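PDB 4H0O: acetate kinase from Entamoeba histolytica, which acts as a pyrophosphate-dependent acetate kinase of the ASKHA superfamily, interconverting acetate and acetyl phosphate by phosphoryl transfer. Local coordinates for the interface of chains A and B. Residues are numbered along the deposited sequence; one frame, centred on the assembly and turned at random. Chains: chain A/B, Acetate kinase.

Contact 1: the interface of chains A and B. Residues chain A 164-165, 228, 323; chain B 307-308, 311, 315.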
ATOM      1  N   ALA A 164     -12.940  -0.653  10.139  1.00 27.79           N
ATOM      2  CA  ALA A 164     -12.650  -0.307   8.753  1.00 34.54           C
ATOM      3  C   ALA A 164     -11.152  -0.134   8.490  1.00 39.83           C
ATOM      4  O   ALA A 164     -10.680  -0.432   7.394  1.00 37.86           O
ATOM      5  CB  ALA A 164     -13.410   0.939   8.348  1.00 38.30           C
ATOM      6  N   GLU A 165     -10.412   0.347   9.486  1.00 30.41           N
ATOM      7  CA  GLU A 165      -8.962   0.489   9.345  1.00 30.36           C
ATOM      8  C   GLU A 165      -8.206  -0.816   9.594  1.00 33.30           C
ATOM      9  O   GLU A 165      -7.036  -0.931   9.225  1.00 34.36           O
ATOM     10  CB  GLU A 165      -8.415   1.589  10.261  1.00 34.08           C
ATOM     11  CG  GLU A 165      -8.602   3.002   9.738  1.00 38.02           C
ATOM     12  CD  GLU A 165     -10.056   3.438   9.719  1.00 49.74           C
ATOM     13  OE1 GLU A 165     -10.770   3.184  10.713  1.00 49.63           O
ATOM     14  OE2 GLU A 165     -10.484   4.034   8.708  1.00 58.77           O
ATOM     15  N   ASP A 228      -4.492   4.698  12.939  1.00 30.46           N
ATOM     16  CA  ASP A 228      -4.043   3.695  11.977  1.00 29.31           C
ATOM     17  C   ASP A 228      -2.528   3.542  12.055  1.00 35.98           C
ATOM     18  O   ASP A 228      -1.830   4.430  12.558  1.00 31.94           O
ATOM     19  CB  ASP A 228      -4.470   4.052  10.550  1.00 29.96           C
ATOM     20  CG  ASP A 228      -4.382   2.862   9.604  1.00 40.71           C
ATOM     21  OD1 ASP A 228      -4.591   1.719  10.063  1.00 34.94           O
ATOM     22  OD2 ASP A 228      -4.094   3.060   8.405  1.00 49.64           O
ATOM     23  N   GLU A 323      -5.744  10.009   6.327  1.00 31.86           N
ATOM     24  CA  GLU A 323      -6.619   9.228   7.201  1.00 31.39           C
ATOM     25  C   GLU A 323      -7.015   9.989   8.468  1.00 34.71           C
ATOM     26  O   GLU A 323      -8.182   9.986   8.859  1.00 40.13           O
ATOM     27  CB  GLU A 323      -5.962   7.899   7.587  1.00 36.97           C
ATOM     28  CG  GLU A 323      -6.315   6.730   6.682  1.00 45.80           C
ATOM     29  CD  GLU A 323      -5.677   5.431   7.135  1.00 52.95           C
ATOM     30  OE1 GLU A 323      -4.500   5.199   6.786  1.00 57.27           O
ATOM     31  OE2 GLU A 323      -6.349   4.649   7.843  1.00 53.39           O
TER
ATOM     32  N   ASP B 307     -16.657   1.892   3.349  1.00 30.04           N
ATOM     33  CA  ASP B 307     -15.674   2.522   4.231  1.00 32.38           C
ATOM     34  C   ASP B 307     -14.248   2.063   3.921  1.00 36.07           C
ATOM     35  O   ASP B 307     -13.323   2.878   3.863  1.00 32.74           O
ATOM     36  CB  ASP B 307     -16.005   2.241   5.703  1.00 36.03           C
ATOM     37  CG  ASP B 307     -17.254   2.974   6.178  1.00 49.60           C
ATOM     38  OD1 ASP B 307     -17.763   3.845   5.441  1.00 51.01           O
ATOM     39  OD2 ASP B 307     -17.718   2.683   7.303  1.00 56.61           O
ATOM     40  N   VAL B 308     -14.080   0.757   3.730  1.00 33.11           N
ATOM     41  CA  VAL B 308     -12.778   0.182   3.397  1.00 35.15           C
ATOM     42  C   VAL B 308     -12.303   0.676   2.033  1.00 32.49           C
ATOM     43  O   VAL B 308     -11.132   1.015   1.857  1.00 32.91           O
ATOM     44  CB  VAL B 308     -12.826  -1.363   3.406  1.00 30.01           C
ATOM     45  CG1 VAL B 308     -11.537  -1.952   2.843  1.00 30.24           C
ATOM     46  CG2 VAL B 308     -13.079  -1.878   4.816  1.00 26.34           C
ATOM     47  N   LYS B 311     -11.324   4.364   2.365  1.00 27.53           N
ATOM     48  CA  LYS B 311     -10.102   4.451   3.154  1.00 30.94           C
ATOM     49  C   LYS B 311      -8.864   4.200   2.298  1.00 32.97           C
ATOM     50  O   LYS B 311      -7.886   4.944   2.374  1.00 25.27           O
ATOM     51  CB  LYS B 311     -10.144   3.461   4.320  1.00 30.60           C
ATOM     52  CG  LYS B 311      -8.893   3.463   5.183  1.00 40.84           C
ATOM     53  CD  LYS B 311      -8.465   2.049   5.539  1.00 45.32           C
ATOM     54  CE  LYS B 311      -7.680   1.407   4.407  1.00 59.48           C
ATOM     55  NZ  LYS B 311      -6.846   0.269   4.883  1.00 56.09           N
ATOM     56  N   LYS B 315      -6.030   6.956   1.242  1.00 30.83           N
ATOM     57  CA  LYS B 315      -4.636   6.688   1.585  1.00 33.41           C
ATOM     58  C   LYS B 315      -3.734   6.692   0.348  1.00 33.10           C
ATOM     59  O   LYS B 315      -2.598   7.177   0.391  1.00 31.16           O
ATOM     60  CB  LYS B 315      -4.521   5.349   2.317  1.00 31.11           C
ATOM     61  CG  LYS B 315      -3.093   4.945   2.644  1.00 44.84           C
ATOM     62  CD  LYS B 315      -3.007   3.493   3.106  1.00 53.54           C
ATOM     63  CE  LYS B 315      -3.858   3.245   4.344  1.00 50.25           C
ATOM     64  NZ  LYS B 315      -3.826   1.818   4.780  1.00 65.40           N
TER
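Charge pairing between B:Lys315 and two acidic side chains of chain A marks one end of this patch of the two-fold dimer interface. The NZ ammonium of B:Lys315 forms salt bridges with OD2 of A:Asp228, 3.8 Å away, and with OE1 of A:Glu323 at 4.0 Å. Both are long and no hydrogen bond accompanies them, so the attraction is probably a long-range electrostatic one. The lysine rises from helix 299-324 with CG anti to the backbone N (chi1 177°) and bends at chi3, which brings its CE methylene to 3.2 Å from OE1 of A:Glu323, nearer than the charged tip. It crosses A:Asp228 at about a right angle.

Aliphatic and dipolar contacts make up the rest. B:Lys311 runs its bent chain obliquely past the carboxylates of A:Glu165 and A:Glu323, with CG 3.9 Å from OE2 of each, while CD approaches the backbone O of A:Ala164. Its NZ stays 5.3 Å from OD2 of A:Asp228. At the far end, CB of A:Ala164, in the short helix 163-166, meets CB of B:Asp307 at 3.9 Å, and B:Val308 points CG2 at the same alanine's carbonyl.

The patch, largely acids against lysines, probably helps orient the subunits. Within chain A the two acids lie carboxylate to carboxylate, perhaps sharing a proton, with OE1 of A:Glu323 2.7 Å from OD2 of A:Asp228.

Contact 2: the interface of chains A and B. Residues chain A 249, 252, 256; chain B 168, 170, 178, 233.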
ATOM      1  N   ASP A 249       3.458  -5.855  -4.077  1.00 32.84           N
ATOM      2  CA  ASP A 249       2.403  -6.460  -4.887  1.00 32.00           C
ATOM      3  C   ASP A 249       2.124  -7.877  -4.375  1.00 34.84           C
ATOM      4  O   ASP A 249       3.024  -8.720  -4.353  1.00 32.04           O
ATOM      5  CB  ASP A 249       2.838  -6.491  -6.355  1.00 32.14           C
ATOM      6  CG  ASP A 249       1.689  -6.761  -7.312  1.00 36.46           C
ATOM      7  OD1 ASP A 249       0.732  -7.470  -6.936  1.00 40.63           O
ATOM      8  OD2 ASP A 249       1.753  -6.266  -8.458  1.00 39.24           O
ATOM      9  N   ILE A 252       3.215 -11.245  -6.023  1.00 34.11           N
ATOM     10  CA  ILE A 252       4.642 -11.570  -5.977  1.00 35.74           C
ATOM     11  C   ILE A 252       4.994 -12.696  -4.983  1.00 33.50           C
ATOM     12  O   ILE A 252       5.733 -13.618  -5.340  1.00 35.86           O
ATOM     13  CB  ILE A 252       5.519 -10.309  -5.723  1.00 32.30           C
ATOM     14  CG1 ILE A 252       5.391  -9.327  -6.887  1.00 34.43           C
ATOM     15  CG2 ILE A 252       6.976 -10.691  -5.518  1.00 26.63           C
ATOM     16  CD1 ILE A 252       6.130  -8.009  -6.668  1.00 37.91           C
ATOM     17  N   MET A 256       6.592 -16.215  -6.375  1.00 35.60           N
ATOM     18  CA  MET A 256       7.845 -16.722  -5.812  1.00 43.85           C
ATOM     19  C   MET A 256       7.667 -18.115  -5.206  1.00 38.67           C
ATOM     20  O   MET A 256       8.557 -18.964  -5.300  1.00 37.65           O
ATOM     21  CB  MET A 256       8.405 -15.753  -4.762  1.00 34.20           C
ATOM     22  CG  MET A 256       8.960 -14.450  -5.331  1.00 35.42           C
ATOM     23  SD  MET A 256       9.313 -13.212  -4.060  1.00 40.64           S
ATOM     24  CE  MET A 256      10.533 -14.075  -3.063  1.00 30.91           C
TER
ATOM     25  N   TYR B 168      10.390  -2.955  -6.091  1.00 35.25           N
ATOM     26  CA  TYR B 168       9.992  -3.458  -4.783  1.00 36.65           C
ATOM     27  C   TYR B 168      11.223  -3.837  -3.960  1.00 32.17           C
ATOM     28  O   TYR B 168      12.214  -4.334  -4.499  1.00 34.91           O
ATOM     29  CB  TYR B 168       9.048  -4.651  -4.933  1.00 32.42           C
ATOM     30  CG  TYR B 168       7.703  -4.282  -5.510  1.00 33.88           C
ATOM     31  CD1 TYR B 168       6.778  -3.570  -4.756  1.00 31.91           C
ATOM     32  CD2 TYR B 168       7.353  -4.644  -6.806  1.00 35.92           C
ATOM     33  CE1 TYR B 168       5.547  -3.226  -5.272  1.00 30.26           C
ATOM     34  CE2 TYR B 168       6.119  -4.304  -7.334  1.00 38.14           C
ATOM     35  CZ  TYR B 168       5.220  -3.594  -6.560  1.00 38.48           C
ATOM     36  OH  TYR B 168       3.990  -3.250  -7.068  1.00 37.94           O
ATOM     37  N   ILE B 170      12.875  -6.033  -2.642  1.00 37.33           N
ATOM     38  CA  ILE B 170      13.229  -7.453  -2.606  1.00 31.62           C
ATOM     39  C   ILE B 170      14.574  -7.679  -3.316  1.00 36.66           C
ATOM     40  O   ILE B 170      14.996  -6.849  -4.121  1.00 33.25           O
ATOM     41  CB  ILE B 170      12.131  -8.323  -3.270  1.00 37.55           C
ATOM     42  CG1 ILE B 170      11.850  -7.847  -4.697  1.00 29.43           C
ATOM     43  CG2 ILE B 170      10.854  -8.310  -2.434  1.00 32.80           C
ATOM     44  CD1 ILE B 170      10.946  -8.780  -5.487  1.00 30.92           C
ATOM     45  N   TYR B 178       9.988  -8.773 -11.112  1.00 39.58           N
ATOM     46  CA  TYR B 178       8.714  -8.266 -10.615  1.00 40.15           C
ATOM     47  C   TYR B 178       8.692  -6.746 -10.482  1.00 38.89           C
ATOM     48  O   TYR B 178       8.236  -6.203  -9.475  1.00 34.44           O
ATOM     49  CB  TYR B 178       8.364  -8.934  -9.283  1.00 39.20           C
ATOM     50  CG  TYR B 178       8.311 -10.442  -9.377  1.00 41.07           C
ATOM     51  CD1 TYR B 178       7.435 -11.066 -10.256  1.00 34.51           C
ATOM     52  CD2 TYR B 178       9.131 -11.241  -8.591  1.00 31.72           C
ATOM     53  CE1 TYR B 178       7.380 -12.445 -10.351  1.00 40.69           C
ATOM     54  CE2 TYR B 178       9.084 -12.624  -8.680  1.00 43.10           C
ATOM     55  CZ  TYR B 178       8.204 -13.218  -9.563  1.00 44.81           C
ATOM     56  OH  TYR B 178       8.146 -14.590  -9.661  1.00 41.88           O
ATOM     57  N   ASN B 233       3.224  -4.921 -10.425  1.00 33.69           N
ATOM     58  CA  ASN B 233       3.552  -5.938 -11.415  1.00 33.87           C
ATOM     59  C   ASN B 233       2.290  -6.610 -11.944  1.00 28.78           C
ATOM     60  O   ASN B 233       2.224  -7.001 -13.109  1.00 35.73           O
ATOM     61  CB  ASN B 233       4.492  -6.985 -10.815  1.00 38.13           C
ATOM     62  CG  ASN B 233       5.026  -7.953 -11.854  1.00 36.74           C
ATOM     63  OD1 ASN B 233       5.997  -7.657 -12.553  1.00 41.04           O
ATOM     64  ND2 ASN B 233       4.394  -9.116 -11.962  1.00 32.67           N
TER
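A:Ile252, on helix 251-260, inserts its side chain between B:Tyr168 and B:Tyr178. Its CD1 methyl is the wedge tip, 3.6 Å from CB of B:Tyr178 and as near to CD2 of B:Tyr168. With CG1 anti to the carbonyl carbon (chi1 -64°) and chi2 extended at 175°, CD1 reaches the two tyrosines while the CG2 branch lies above the CG-CD2 rim of the B:Tyr178 ring, just outside it, 3.8 Å from CD2. A turn further along the helix, A:Met256 places its CG on the same side of that ring's plane but out beyond the edge, 3.8 Å from CE2. B:Ile170 lines the side more loosely, its CD1 4.4 Å from CG2 of A:Ile252.

Moving outward, the B:Tyr168 ring offers one face to chain A: CD1 of A:Ile252 sits above the CD2-CE2 rim, the backbone N of A:Asp249 above the CE1 side, and its CB above the hydroxyl-bearing end, 3.5 Å from OH. At the polar rim, OD2 of A:Asp249 comes 2.8 Å from the backbone N of B:Asn233, but the N-H points elsewhere and no hydrogen bond forms.

The site thus fixes one helix of chain A against loops of chain B, and probably helps hold the dimer together.

Contact 3: the interface of chains A and B. Residues chain A 318, 321-322, 353-354; chain B 318, 321-322, 353-354.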
ATOM      1  N   GLY A 318       2.142  10.256   3.992  1.00 24.37           N
ATOM      2  CA  GLY A 318       1.077  10.914   3.254  1.00 25.91           C
ATOM      3  C   GLY A 318      -0.264  10.225   3.421  1.00 30.93           C
ATOM      4  O   GLY A 318      -1.284  10.885   3.638  1.00 28.77           O
ATOM      5  N   MET A 321      -1.567  10.811   6.938  1.00 27.26           N
ATOM      6  CA  MET A 321      -1.980  12.202   7.122  1.00 31.67           C
ATOM      7  C   MET A 321      -3.412  12.433   6.632  1.00 29.18           C
ATOM      8  O   MET A 321      -4.186  13.158   7.265  1.00 25.88           O
ATOM      9  CB  MET A 321      -1.016  13.158   6.407  1.00 27.24           C
ATOM     10  CG  MET A 321      -1.361  14.629   6.599  1.00 39.28           C
ATOM     11  SD  MET A 321      -0.323  15.755   5.642  1.00 42.14           S
ATOM     12  CE  MET A 321      -0.862  15.365   3.976  1.00 48.05           C
ATOM     13  N   VAL A 322      -3.763  11.809   5.509  1.00 29.33           N
ATOM     14  CA  VAL A 322      -5.112  11.928   4.958  1.00 33.62           C
ATOM     15  C   VAL A 322      -6.141  11.167   5.802  1.00 36.61           C
ATOM     16  O   VAL A 322      -7.270  11.630   5.986  1.00 36.96           O
ATOM     17  CB  VAL A 322      -5.162  11.490   3.480  1.00 32.05           C
ATOM     18  CG1 VAL A 322      -6.597  11.346   3.004  1.00 31.18           C
ATOM     19  CG2 VAL A 322      -4.435  12.500   2.615  1.00 24.19           C
ATOM     20  N   PHE A 353       6.361  21.014   1.042  1.00 32.47           N
ATOM     21  CA  PHE A 353       5.202  21.705   0.475  1.00 29.31           C
ATOM     22  C   PHE A 353       4.000  21.727   1.422  1.00 33.99           C
ATOM     23  O   PHE A 353       3.043  22.469   1.201  1.00 34.89           O
ATOM     24  CB  PHE A 353       4.798  21.087  -0.866  1.00 25.90           C
ATOM     25  CG  PHE A 353       4.133  19.745  -0.742  1.00 39.22           C
ATOM     26  CD1 PHE A 353       4.890  18.583  -0.690  1.00 31.49           C
ATOM     27  CD2 PHE A 353       2.749  19.644  -0.685  1.00 23.14           C
ATOM     28  CE1 PHE A 353       4.282  17.345  -0.581  1.00 36.26           C
ATOM     29  CE2 PHE A 353       2.134  18.408  -0.573  1.00 31.27           C
ATOM     30  CZ  PHE A 353       2.904  17.257  -0.522  1.00 36.25           C
ATOM     31  N   LEU A 354       4.045  20.904   2.465  1.00 36.04           N
ATOM     32  CA  LEU A 354       2.967  20.854   3.444  1.00 35.05           C
ATOM     33  C   LEU A 354       3.212  21.859   4.564  1.00 38.61           C
ATOM     34  O   LEU A 354       2.401  21.986   5.485  1.00 40.52           O
ATOM     35  CB  LEU A 354       2.830  19.441   4.019  1.00 31.31           C
ATOM     36  CG  LEU A 354       2.329  18.367   3.050  1.00 42.42           C
ATOM     37  CD1 LEU A 354       2.571  16.963   3.589  1.00 32.80           C
ATOM     38  CD2 LEU A 354       0.850  18.568   2.753  1.00 35.40           C
TER
ATOM     39  N   GLY B 318      -3.277  10.333  -0.786  1.00 19.47           N
ATOM     40  CA  GLY B 318      -2.347  10.942   0.151  1.00 27.37           C
ATOM     41  C   GLY B 318      -0.900  10.572  -0.126  1.00 31.76           C
ATOM     42  O   GLY B 318      -0.016  11.430  -0.092  1.00 30.79           O
ATOM     43  N   MET B 321       0.381  12.167  -3.498  1.00 25.17           N
ATOM     44  CA  MET B 321       0.551  13.611  -3.365  1.00 29.21           C
ATOM     45  C   MET B 321       1.943  13.965  -2.842  1.00 34.96           C
ATOM     46  O   MET B 321       2.608  14.860  -3.374  1.00 30.90           O
ATOM     47  CB  MET B 321      -0.521  14.182  -2.437  1.00 28.48           C
ATOM     48  CG  MET B 321      -0.446  15.686  -2.247  1.00 28.52           C
ATOM     49  SD  MET B 321      -1.851  16.306  -1.296  1.00 34.83           S
ATOM     50  CE  MET B 321      -1.631  15.417   0.247  1.00 38.83           C
ATOM     51  N   VAL B 322       2.380  13.253  -1.806  1.00 31.91           N
ATOM     52  CA  VAL B 322       3.701  13.478  -1.229  1.00 35.37           C
ATOM     53  C   VAL B 322       4.800  13.100  -2.223  1.00 30.78           C
ATOM     54  O   VAL B 322       5.826  13.775  -2.311  1.00 37.24           O
ATOM     55  CB  VAL B 322       3.877  12.712   0.098  1.00 32.38           C
ATOM     56  CG1 VAL B 322       5.289  12.879   0.635  1.00 29.14           C
ATOM     57  CG2 VAL B 322       2.878  13.210   1.127  1.00 25.23           C
ATOM     58  N   PHE B 353      -9.182  19.331   4.507  1.00 35.10           N
ATOM     59  CA  PHE B 353      -8.102  20.003   5.232  1.00 32.64           C
ATOM     60  C   PHE B 353      -6.955  20.459   4.322  1.00 29.33           C
ATOM     61  O   PHE B 353      -6.132  21.278   4.726  1.00 29.37           O
ATOM     62  CB  PHE B 353      -7.572  19.120   6.372  1.00 34.21           C
ATOM     63  CG  PHE B 353      -6.625  18.038   5.924  1.00 33.45           C
ATOM     64  CD1 PHE B 353      -7.108  16.838   5.428  1.00 32.17           C
ATOM     65  CD2 PHE B 353      -5.250  18.214   6.026  1.00 27.34           C
ATOM     66  CE1 PHE B 353      -6.239  15.839   5.025  1.00 34.80           C
ATOM     67  CE2 PHE B 353      -4.377  17.219   5.624  1.00 33.12           C
ATOM     68  CZ  PHE B 353      -4.872  16.030   5.125  1.00 31.83           C
ATOM     69  N   LEU B 354      -6.914  19.937   3.099  1.00 33.07           N
ATOM     70  CA  LEU B 354      -5.856  20.274   2.147  1.00 35.37           C
ATOM     71  C   LEU B 354      -6.258  21.411   1.203  1.00 42.66           C
ATOM     72  O   LEU B 354      -5.476  21.815   0.339  1.00 37.47           O
ATOM     73  CB  LEU B 354      -5.454  19.039   1.332  1.00 25.85           C
ATOM     74  CG  LEU B 354      -4.804  17.871   2.080  1.00 43.99           C
ATOM     75  CD1 LEU B 354      -4.968  16.573   1.304  1.00 34.34           C
ATOM     76  CD2 LEU B 354      -3.329  18.140   2.346  1.00 37.97           C
TER
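A:Met321, on helix 299-324, reaches toward the two-fold axis. From CB the chain runs out with CG anti to the backbone N (chi1 -178°), which sets the CG methylene against the rim of the B:Phe353 ring, 4.1 Å from both CZ and CE2. SD continues the extended course past that ring, and a bend at chi3 (68°) then turns the CE methyl inward. There it meets CE of B:Met321 tip to tip at 3.8 Å, the two side chains crossing at about a right angle, and it also touches CD2 of B:Leu354 at 4.1 Å.

The B:Phe353 ring is held on the other side by its own neighbour, B:Leu354, whose CG lies over one face. CG of B:Phe353 occupies the crowded position between backbone N and carbonyl carbon (chi1 79°), and the ring points CZ at the main chain of the opposite helix, 3.6 Å from the carbonyl O of A:Met321. A:Phe353 does the same to B:Met321.

One turn back along the helices, glycine lets the backbones come close: CA of A:Gly318 is 3.6 Å from the carbonyl O of B:Gly318. The CG2 methyl of A:Val322 packs on CA of B:Gly318, also at 3.6 Å, with the reciprocal pair opposite.

This almost wholly apolar, symmetric seam joins the paired helices and the 3-10 turns 352-354, and probably helps hold the dimer together about its two-fold axis.

Helix 299-324 ties contact 1 to contact 3, the centres of their C-alpha atoms lying about 15 Å apart: its two copies meet at the two-fold axis in contact 3, and in contact 1 chain B's copy meets an acidic patch to which chain A's own copy contributes its last turn. Contact 2, centred likewise about 24 Å from contact 1 and 27 Å from contact 3, uses helix 251-260 instead. The centres of contacts 1 and 2 are about 19 and 18 Å from the predicted active-site residues A:Asp154 and B:Asp154 respectively. Dimerisation might therefore steady the catalytic regions, though the structure alone does not show this.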